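Local coordinates for exopolyphosphatase (Cytophaga hutchinsonii, PDB 3MDQ), which probably removes terminal phosphates from inorganic polyphosphate by hydrolysis, as a phosphatase of the Ppx/GppA family, at residues 157-162 with 189-194; 136-141 with 278-283; 113-118 with 142-147. One frame throughout, in Å; residues are numbered along the deposited sequence. Where two conformers were deposited one is given.

Contact 1 (157-162 with 189-194); sequences QSFEIG and DEVLVP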
loop_
_atom_site.group_PDB
_atom_site.type_symbol
_atom_site.label_atom_id
_atom_site.label_comp_id
_atom_site.label_asym_id
_atom_site.label_seq_id
_atom_site.Cartn_x
_atom_site.Cartn_y
_atom_site.Cartn_z
ATOM N N GLN A 157 13.474 1.315 3.879
ATOM C CA GLN A 157 13.103 1.147 5.281
ATOM C C GLN A 157 11.590 1.166 5.398
ATOM O O GLN A 157 10.914 1.932 4.711
ATOM C CB GLN A 157 13.752 2.228 6.155
ATOM C CG GLN A 157 13.614 1.937 7.635
ATOM C CD GLN A 157 14.686 2.581 8.486
ATOM O OE1 GLN A 157 15.789 2.898 8.006
ATOM N NE2 GLN A 157 14.368 2.778 9.767
ATOM N N SER A 158 11.066 0.314 6.279
ATOM C CA SER A 158 9.656 0.265 6.620
ATOM C C SER A 158 9.477 0.902 7.993
ATOM O O SER A 158 10.269 0.678 8.908
ATOM C CB SER A 158 9.225 -1.191 6.676
ATOM O OG SER A 158 7.877 -1.331 7.065
ATOM N N PHE A 159 8.399 1.644 8.144
ATOM C CA PHE A 159 8.038 2.292 9.399
ATOM C C PHE A 159 6.590 1.905 9.767
ATOM O O PHE A 159 5.687 1.943 8.941
ATOM C CB PHE A 159 8.115 3.815 9.251
ATOM C CG PHE A 159 9.491 4.335 8.906
ATOM C CD1 PHE A 159 9.913 4.386 7.586
ATOM C CD2 PHE A 159 10.348 4.766 9.892
ATOM C CE1 PHE A 159 11.169 4.861 7.268
ATOM C CE2 PHE A 159 11.595 5.249 9.583
ATOM C CZ PHE A 159 12.002 5.295 8.264
ATOM N N GLU A 160 6.368 1.594 11.042
ATOM C CA GLU A 160 5.020 1.179 11.529
ATOM C C GLU A 160 4.184 2.432 11.852
ATOM O O GLU A 160 3.872 2.751 13.017
ATOM C CB GLU A 160 5.161 0.178 12.700
ATOM C CG GLU A 160 5.770 -1.185 12.239
ATOM C CD GLU A 160 4.908 -2.006 11.197
ATOM O OE1 GLU A 160 3.662 -1.885 11.164
ATOM O OE2 GLU A 160 5.479 -2.826 10.436
ATOM N N ILE A 161 3.863 3.146 10.787
ATOM C CA ILE A 161 3.114 4.423 10.838
ATOM C C ILE A 161 1.982 4.436 9.816
ATOM O O ILE A 161 1.541 5.484 9.326
ATOM C CB ILE A 161 4.091 5.631 10.627
ATOM C CG1 ILE A 161 4.703 5.601 9.242
ATOM C CG2 ILE A 161 5.144 5.670 11.762
ATOM C CD1 ILE A 161 5.602 6.857 8.926
ATOM N N GLY A 162 1.468 3.251 9.463
ATOM C CA GLY A 162 0.332 3.161 8.586
ATOM C C GLY A 162 -0.901 3.853 9.177
ATOM O O GLY A 162 -0.974 4.119 10.359
ATOM N N ASP A 189 8.349 14.195 12.301
ATOM C CA ASP A 189 9.696 14.679 12.566
ATOM C C ASP A 189 10.491 13.677 13.406
ATOM O O ASP A 189 11.674 13.459 13.167
ATOM C CB ASP A 189 9.684 15.989 13.339
ATOM C CG ASP A 189 9.348 17.204 12.505
ATOM O OD1 ASP A 189 9.363 17.149 11.255
ATOM O OD2 ASP A 189 9.054 18.259 13.112
ATOM N N GLU A 190 9.863 13.085 14.420
ATOM C CA GLU A 190 10.537 12.146 15.311
ATOM C C GLU A 190 10.793 10.790 14.633
ATOM O O GLU A 190 11.869 10.203 14.800
ATOM C CB GLU A 190 9.714 11.964 16.599
ATOM C CG GLU A 190 9.646 13.214 17.485
ATOM C CD GLU A 190 11.014 13.721 17.904
ATOM O OE1 GLU A 190 11.826 12.889 18.327
ATOM O OE2 GLU A 190 11.290 14.923 17.715
ATOM N N VAL A 191 9.815 10.293 13.873
ATOM C CA VAL A 191 9.846 8.931 13.296
ATOM C C VAL A 191 10.785 8.837 12.091
ATOM O O VAL A 191 11.536 7.849 11.921
ATOM C CB VAL A 191 8.418 8.469 12.839
ATOM C CG1 VAL A 191 8.481 7.120 12.097
ATOM C CG2 VAL A 191 7.469 8.357 14.006
ATOM N N LEU A 192 10.776 9.880 11.275
ATOM C CA LEU A 192 11.362 9.803 9.923
ATOM C C LEU A 192 12.806 10.230 9.809
ATOM O O LEU A 192 13.322 10.431 8.720
ATOM C CB LEU A 192 10.484 10.557 8.918
ATOM C CG LEU A 192 9.084 9.980 8.770
ATOM C CD1 LEU A 192 8.349 10.931 7.829
ATOM C CD2 LEU A 192 9.117 8.545 8.249
ATOM N N VAL A 193 13.512 10.335 10.934
ATOM C CA VAL A 193 14.914 10.705 10.870
ATOM C C VAL A 193 15.749 9.840 9.925
ATOM O O VAL A 193 16.511 10.373 9.155
ATOM C CB VAL A 193 15.558 10.791 12.299
ATOM C CG1 VAL A 193 17.061 11.069 12.186
ATOM C CG2 VAL A 193 14.919 11.962 13.048
ATOM N N PRO A 194 15.540 8.517 9.919
ATOM C CA PRO A 194 16.357 7.691 9.013
ATOM C C PRO A 194 16.028 8.002 7.547
ATOM O O PRO A 194 16.883 7.904 6.687
ATOM C CB PRO A 194 15.964 6.273 9.397
ATOM C CG PRO A 194 15.512 6.396 10.828
ATOM C CD PRO A 194 14.807 7.694 10.900
#
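F159 and I161 form one side of this interface, and V191 of the facing segment wedges its CG1 methyl into the notch between them. V191 CG1 sits 3.7 Å from F159 CD2 and 3.7 Å from I161 CG2. I161 and V191 reach toward each other tip to tip, CG2 to CG1; I161 CG2 stands anti to the carbonyl carbon, while CG1 takes the position between the backbone N and the carbonyl carbon (chi1 65°). V191 was modelled in two conformers, so these contacts hold for the one described.

L192 fills one face of the F159 ring and P194 its edge. L192 sets CD2 squarely over the centre of that face, a CH-pi contact 4.1 Å from the centroid and only 2° off the normal. L192 CD2 also meets I161 CD1, at 4.0 Å. P194 CB lies 4.2 Å from F159 CZ, near the ring plane. The closest approach of all is F159 CE2 to the backbone oxygen V191 O, at 3.5 Å. Further out, the extended side chain of Q157 brings its amide group against the proline, with OE1 3.7 Å from P194 CB.

The segments run nearly opposite ways. Residues 157-159 end an outermost strand of the six-stranded sheet, whose F159 is hydrogen-bonded through its backbone to V143. V191 finishes helix 178-191, and L192 is the N-cap residue of the helix starting at V193. The break between the two helices is therefore what packs against the sheet, and L192 also reaches L279 and H282 of helix 267-286.

E160 points away and forms salt bridges with R165 and R86. No hydrogen bond spans the two segments, and the join rests mainly on apolar fit between methyls, ring and proline, with the Q157 amide against CB and CG of P194 at its fringe.

Contact 2 (136-141 with 278-283); sequences MDIGGG and CLIEHV. With SO4 (sulfate ion), chain D.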
loop_
_atom_site.group_PDB
_atom_site.type_symbol
_atom_site.label_atom_id
_atom_site.label_comp_id
_atom_site.label_asym_id
_atom_site.label_seq_id
_atom_site.Cartn_x
_atom_site.Cartn_y
_atom_site.Cartn_z
HETATM N N MSE A 136 7.120 5.510 -2.168
HETATM C CA MSE A 136 6.457 5.363 -0.877
HETATM C C MSE A 136 5.130 4.613 -0.999
HETATM O O MSE A 136 4.316 4.899 -1.887
HETATM C CB MSE A 136 6.283 6.720 -0.193
HETATM C CG MSE A 136 5.443 7.663 -0.873
HETATM SE SE MSE A 136 5.323 9.358 0.225
HETATM C CE MSE A 136 4.429 8.884 1.718
ATOM N N ASP A 137 4.948 3.604 -0.151
ATOM C CA ASP A 137 3.745 2.788 -0.112
ATOM C C ASP A 137 3.073 3.005 1.227
ATOM O O ASP A 137 3.643 2.661 2.251
ATOM C CB ASP A 137 4.063 1.317 -0.327
ATOM C CG ASP A 137 2.801 0.465 -0.382
ATOM O OD1 ASP A 137 2.034 0.445 0.612
ATOM O OD2 ASP A 137 2.561 -0.153 -1.446
ATOM N N ILE A 138 1.917 3.657 1.226
ATOM C CA ILE A 138 1.147 3.898 2.453
ATOM C C ILE A 138 0.040 2.883 2.597
ATOM O O ILE A 138 -0.822 2.744 1.698
ATOM C CB ILE A 138 0.491 5.278 2.453
ATOM C CG1 ILE A 138 1.561 6.360 2.362
ATOM C CG2 ILE A 138 -0.317 5.445 3.741
ATOM C CD1 ILE A 138 0.946 7.767 2.193
ATOM N N GLY A 139 0.098 2.124 3.669
ATOM C CA GLY A 139 -0.936 1.154 3.975
ATOM C C GLY A 139 -1.595 1.483 5.302
ATOM O O GLY A 139 -1.295 2.508 5.901
ATOM N N GLY A 140 -2.491 0.614 5.784
ATOM C CA GLY A 140 -3.069 0.799 7.091
ATOM C C GLY A 140 -2.172 0.535 8.254
ATOM O O GLY A 140 -2.372 1.078 9.334
ATOM N N GLY A 141 -1.155 -0.315 8.076
ATOM C CA GLY A 141 -0.285 -0.701 9.152
ATOM C C GLY A 141 1.117 -0.161 9.072
ATOM O O GLY A 141 1.672 0.267 10.076
ATOM N N CYS A 278 -1.303 14.126 5.000
ATOM C CA CYS A 278 -0.357 14.886 5.818
ATOM C C CYS A 278 1.034 14.272 5.718
ATOM O O CYS A 278 2.010 14.990 5.657
ATOM C CB CYS A 278 -0.790 14.916 7.283
ATOM S SG CYS A 278 -2.214 16.006 7.517
ATOM N N LEU A 279 1.127 12.955 5.756
ATOM C CA LEU A 279 2.438 12.273 5.598
ATOM C C LEU A 279 3.037 12.541 4.232
ATOM O O LEU A 279 4.231 12.802 4.117
ATOM C CB LEU A 279 2.307 10.761 5.834
ATOM C CG LEU A 279 3.567 9.931 5.697
ATOM C CD1 LEU A 279 4.652 10.471 6.641
ATOM C CD2 LEU A 279 3.269 8.454 5.956
ATOM N N ILE A 280 2.224 12.502 3.192
ATOM C CA ILE A 280 2.723 12.776 1.836
ATOM C C ILE A 280 3.264 14.216 1.751
ATOM O O ILE A 280 4.369 14.439 1.215
ATOM C CB ILE A 280 1.632 12.553 0.753
ATOM C CG1 ILE A 280 1.157 11.107 0.746
ATOM C CG2 ILE A 280 2.210 12.903 -0.653
ATOM C CD1 ILE A 280 -0.164 10.883 -0.091
ATOM N N GLU A 281 2.513 15.168 2.295
ATOM C CA GLU A 281 2.955 16.555 2.316
ATOM C C GLU A 281 4.302 16.628 3.045
ATOM O O GLU A 281 5.248 17.240 2.536
ATOM C CB GLU A 281 1.892 17.460 2.945
ATOM C CG GLU A 281 2.316 18.901 3.143
ATOM C CD GLU A 281 2.335 19.727 1.899
ATOM O OE1 GLU A 281 2.039 19.223 0.809
ATOM O OE2 GLU A 281 2.658 20.927 2.023
ATOM N N HIS A 282 4.401 15.971 4.204
ATOM C CA HIS A 282 5.628 15.990 4.984
ATOM C C HIS A 282 6.801 15.520 4.149
ATOM O O HIS A 282 7.867 16.147 4.133
ATOM C CB HIS A 282 5.457 15.092 6.201
ATOM C CG HIS A 282 6.538 15.246 7.212
ATOM N ND1 HIS A 282 6.404 16.075 8.296
ATOM C CD2 HIS A 282 7.757 14.673 7.313
ATOM C CE1 HIS A 282 7.520 16.040 9.009
ATOM N NE2 HIS A 282 8.364 15.213 8.430
ATOM N N VAL A 283 6.608 14.411 3.438
ATOM C CA VAL A 283 7.677 13.844 2.584
ATOM C C VAL A 283 8.017 14.756 1.398
ATOM O O VAL A 283 9.183 14.962 1.068
ATOM C CB VAL A 283 7.312 12.410 2.127
ATOM C CG1 VAL A 283 8.384 11.859 1.131
ATOM C CG2 VAL A 283 7.183 11.498 3.348
HETATM S S SO4 D . -0.552 -2.395 4.819
HETATM O O1 SO4 D . 0.119 -1.493 5.784
HETATM O O2 SO4 D . -1.994 -2.024 4.648
HETATM O O3 SO4 D . 0.145 -2.287 3.526
HETATM O O4 SO4 D . -0.252 -3.689 5.411
#
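The strand carrying M136 and I138 runs nearly antiparallel to helix 278-283, whose L279, I280 and V283 it meets, with the segment axes 163° apart and 10.9 Å from each other at their closest. M136, a selenomethionine, makes the long reach. The bend at chi3 (-67°) swings CE of M136 round to I280 CG1, 4.1 Å away, while SE of M136 stays beside V283, 4.1 Å from CG1. L279 CG is a further neighbour of the M136 methyl. I138, two residues on, brings CD1 across the flank of I280, where CG1 is 3.6 Å away.

Past I138 the strand turns into the glycine loop 139-141, consistent with a phosphate-binding loop of the actin-like ATPase fold to which this family belongs. Here it holds a sulfate, probably from the crystallisation liquor: G140 N donates to sulfate O2 at 2.9 Å, and G141 N to O1 over a somewhat straighter bond (153°). G139 lies close as well, with G139 CA 3.4 Å from sulfate O1, and T13 OG1 is also hydrogen-bonded to the ion.

F214 of helix 212-225 touches both sides of the strand-helix packing, at M136, I138 and I280. L279 and V283 extend the same buried layer onto V143 and F145 of the adjoining strand.

Contact 3 (113-118 with 142-147); sequences REAELI and SVEFII. With SO4 (sulfate ion), chain D.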
loop_
_atom_site.group_PDB
_atom_site.type_symbol
_atom_site.label_atom_id
_atom_site.label_comp_id
_atom_site.label_asym_id
_atom_site.label_seq_id
_atom_site.Cartn_x
_atom_site.Cartn_y
_atom_site.Cartn_z
ATOM N N ARG A 113 11.777 -6.592 3.575
ATOM C CA ARG A 113 11.522 -7.415 2.397
ATOM C C ARG A 113 10.291 -6.932 1.684
ATOM O O ARG A 113 10.237 -6.922 0.448
ATOM C CB ARG A 113 11.297 -8.859 2.810
ATOM C CG ARG A 113 11.138 -9.832 1.664
ATOM C CD ARG A 113 12.366 -9.859 0.812
ATOM N NE ARG A 113 12.212 -10.747 -0.351
ATOM C CZ ARG A 113 12.773 -10.506 -1.528
ATOM N NH1 ARG A 113 13.463 -9.412 -1.734
ATOM N NH2 ARG A 113 12.589 -11.339 -2.548
ATOM N N GLU A 114 9.284 -6.505 2.444
ATOM C CA GLU A 114 8.079 -5.885 1.871
ATOM C C GLU A 114 8.463 -4.665 0.985
ATOM O O GLU A 114 7.988 -4.524 -0.146
ATOM C CB GLU A 114 7.110 -5.447 2.988
ATOM C CG GLU A 114 5.826 -4.869 2.513
ATOM C CD GLU A 114 4.884 -4.472 3.652
ATOM O OE1 GLU A 114 5.301 -4.546 4.829
ATOM O OE2 GLU A 114 3.718 -4.038 3.367
ATOM N N ALA A 115 9.344 -3.836 1.497
ATOM C CA ALA A 115 9.805 -2.689 0.736
ATOM C C ALA A 115 10.494 -3.105 -0.572
ATOM O O ALA A 115 10.249 -2.528 -1.651
ATOM C CB ALA A 115 10.735 -1.832 1.598
ATOM N N GLU A 116 11.362 -4.097 -0.488
ATOM C CA GLU A 116 12.061 -4.599 -1.690
ATOM C C GLU A 116 11.073 -5.083 -2.739
ATOM O O GLU A 116 11.226 -4.837 -3.952
ATOM C CB GLU A 116 13.049 -5.696 -1.314
ATOM C CG GLU A 116 14.174 -5.193 -0.463
ATOM C CD GLU A 116 14.970 -6.298 0.180
ATOM O OE1 GLU A 116 14.614 -7.488 0.092
ATOM O OE2 GLU A 116 15.957 -5.943 0.849
ATOM N N LEU A 117 10.083 -5.858 -2.297
ATOM C CA LEU A 117 9.136 -6.448 -3.224
ATOM C C LEU A 117 8.254 -5.368 -3.832
ATOM O O LEU A 117 7.998 -5.385 -5.036
ATOM C CB LEU A 117 8.305 -7.524 -2.522
ATOM C CG LEU A 117 9.039 -8.760 -2.074
ATOM C CD1 LEU A 117 8.168 -9.537 -1.077
ATOM C CD2 LEU A 117 9.406 -9.652 -3.292
ATOM N N ILE A 118 7.795 -4.421 -3.025
ATOM C CA ILE A 118 7.041 -3.280 -3.551
ATOM C C ILE A 118 7.848 -2.596 -4.664
ATOM O O ILE A 118 7.310 -2.295 -5.748
ATOM C CB ILE A 118 6.686 -2.272 -2.465
ATOM C CG1 ILE A 118 5.613 -2.886 -1.549
ATOM C CG2 ILE A 118 6.221 -0.939 -3.089
ATOM C CD1 ILE A 118 5.487 -2.201 -0.187
ATOM N N SER A 142 1.686 -0.168 7.867
ATOM C CA SER A 142 3.042 0.371 7.692
ATOM C C SER A 142 3.175 1.233 6.450
ATOM O O SER A 142 2.289 1.278 5.615
ATOM C CB SER A 142 4.046 -0.780 7.637
ATOM O OG SER A 142 3.898 -1.523 6.441
ATOM N N VAL A 143 4.287 1.986 6.415
ATOM C CA VAL A 143 4.667 2.760 5.263
ATOM C C VAL A 143 6.114 2.378 4.903
ATOM O O VAL A 143 7.019 2.400 5.751
ATOM C CB VAL A 143 4.590 4.271 5.533
ATOM C CG1 VAL A 143 5.018 5.084 4.290
ATOM C CG2 VAL A 143 3.132 4.682 6.015
ATOM N N GLU A 144 6.302 1.977 3.653
ATOM C CA GLU A 144 7.627 1.611 3.144
ATOM C C GLU A 144 8.156 2.732 2.245
ATOM O O GLU A 144 7.407 3.272 1.434
ATOM C CB GLU A 144 7.600 0.315 2.341
ATOM C CG GLU A 144 7.453 -0.964 3.155
ATOM C CD GLU A 144 6.120 -1.094 3.806
ATOM O OE1 GLU A 144 5.110 -1.119 3.096
ATOM O OE2 GLU A 144 6.080 -1.186 5.066
ATOM N N PHE A 145 9.430 3.035 2.414
ATOM C CA PHE A 145 10.132 3.988 1.599
ATOM C C PHE A 145 11.315 3.300 0.957
ATOM O O PHE A 145 12.038 2.538 1.640
ATOM C CB PHE A 145 10.647 5.132 2.432
ATOM C CG PHE A 145 9.576 6.008 3.030
ATOM C CD1 PHE A 145 9.013 7.018 2.300
ATOM C CD2 PHE A 145 9.178 5.821 4.338
ATOM C CE1 PHE A 145 8.031 7.816 2.853
ATOM C CE2 PHE A 145 8.223 6.635 4.892
ATOM C CZ PHE A 145 7.660 7.632 4.167
ATOM N N ILE A 146 11.499 3.524 -0.346
ATOM C CA ILE A 146 12.603 2.943 -1.083
ATOM C C ILE A 146 13.259 4.006 -1.973
ATOM O O ILE A 146 12.532 4.739 -2.683
ATOM C CB ILE A 146 12.167 1.769 -1.992
ATOM C CG1 ILE A 146 11.281 0.755 -1.261
ATOM C CG2 ILE A 146 13.404 1.084 -2.625
ATOM C CD1 ILE A 146 9.812 0.974 -1.465
ATOM N N ILE A 147 14.594 4.112 -1.946
ATOM C CA ILE A 147 15.314 4.982 -2.847
ATOM C C ILE A 147 16.041 4.117 -3.854
ATOM O O ILE A 147 16.764 3.241 -3.451
ATOM C CB ILE A 147 16.271 5.917 -2.126
ATOM C CG1 ILE A 147 15.519 6.866 -1.196
ATOM C CG2 ILE A 147 17.153 6.703 -3.127
ATOM C CD1 ILE A 147 16.382 7.720 -0.283
HETATM S S SO4 D . -0.552 -2.395 4.819
HETATM O O1 SO4 D . 0.119 -1.493 5.784
HETATM O O2 SO4 D . -1.994 -2.024 4.648
HETATM O O3 SO4 D . 0.145 -2.287 3.526
HETATM O O4 SO4 D . -0.252 -3.689 5.411
HETATM O O HOH W 1 2.354 -3.722 5.605
#
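E114 and E144 lay their carboxylates one over the other, with planes 25° apart and side chains crossing at about a right angle. E114 OE2 comes within 3.2 Å of E144 OE1, and E114 CD lies 3.6 Å from E144 CD. E114 reaches there extended from helix 111-125, whereas E144 bends at chi2 (68°), which turns CD back toward S142.

Nearer the backbones, A115 CB packs on the methylene chain of E144, 3.7 Å from E144 CG, and I118 lays CD1 across the same side chain near OE1. I146 CG1 meets both A115 O, at 3.5 Å, and A115 CB, at 3.9 Å, in this helix-on-sheet contact.

The sulfate adjoins the polar end. S142 N donates to its O1 in a nearly straight bond (170°), and a water is hydrogen-bonded to E114 OE2, S142 OG and sulfate O4.

The two carboxylates are not hydrogen-bonded to each other; each is held by its own partners. R86 makes a salt bridge to E114 OE1, while S142 OG donates to the syn lone pair of E144 OE2 at 2.6 Å and S158 OG bonds to the same oxygen. This acidic pair beside a bound oxyanion is consistent with a phosphatase active site.

How the contacts relate
From the N terminus, helix 111-125 opens contact 3, and strand 133-138 opens contact 2 before strand 143-148 closes the first, short loop. Contacts 2 and 3 therefore cross. Residues 157-162 then open contact 1, which closes at 189-194 after a largely helical excursion; only much later does helix 267-286 return to close contact 2, so contact 1 lies wholly within its span and follows contact 3 in series. All three reach one sheet, through its neighbouring strands 133-138, 143-148 and 153-159. Contact 3 brings helix 111-125 onto it, contacts 1 and 2 the later helices. Contacts 2 and 3 share the sulfate, and contacts 1 and 3 meet where strands 143-148 and 153-159 pair.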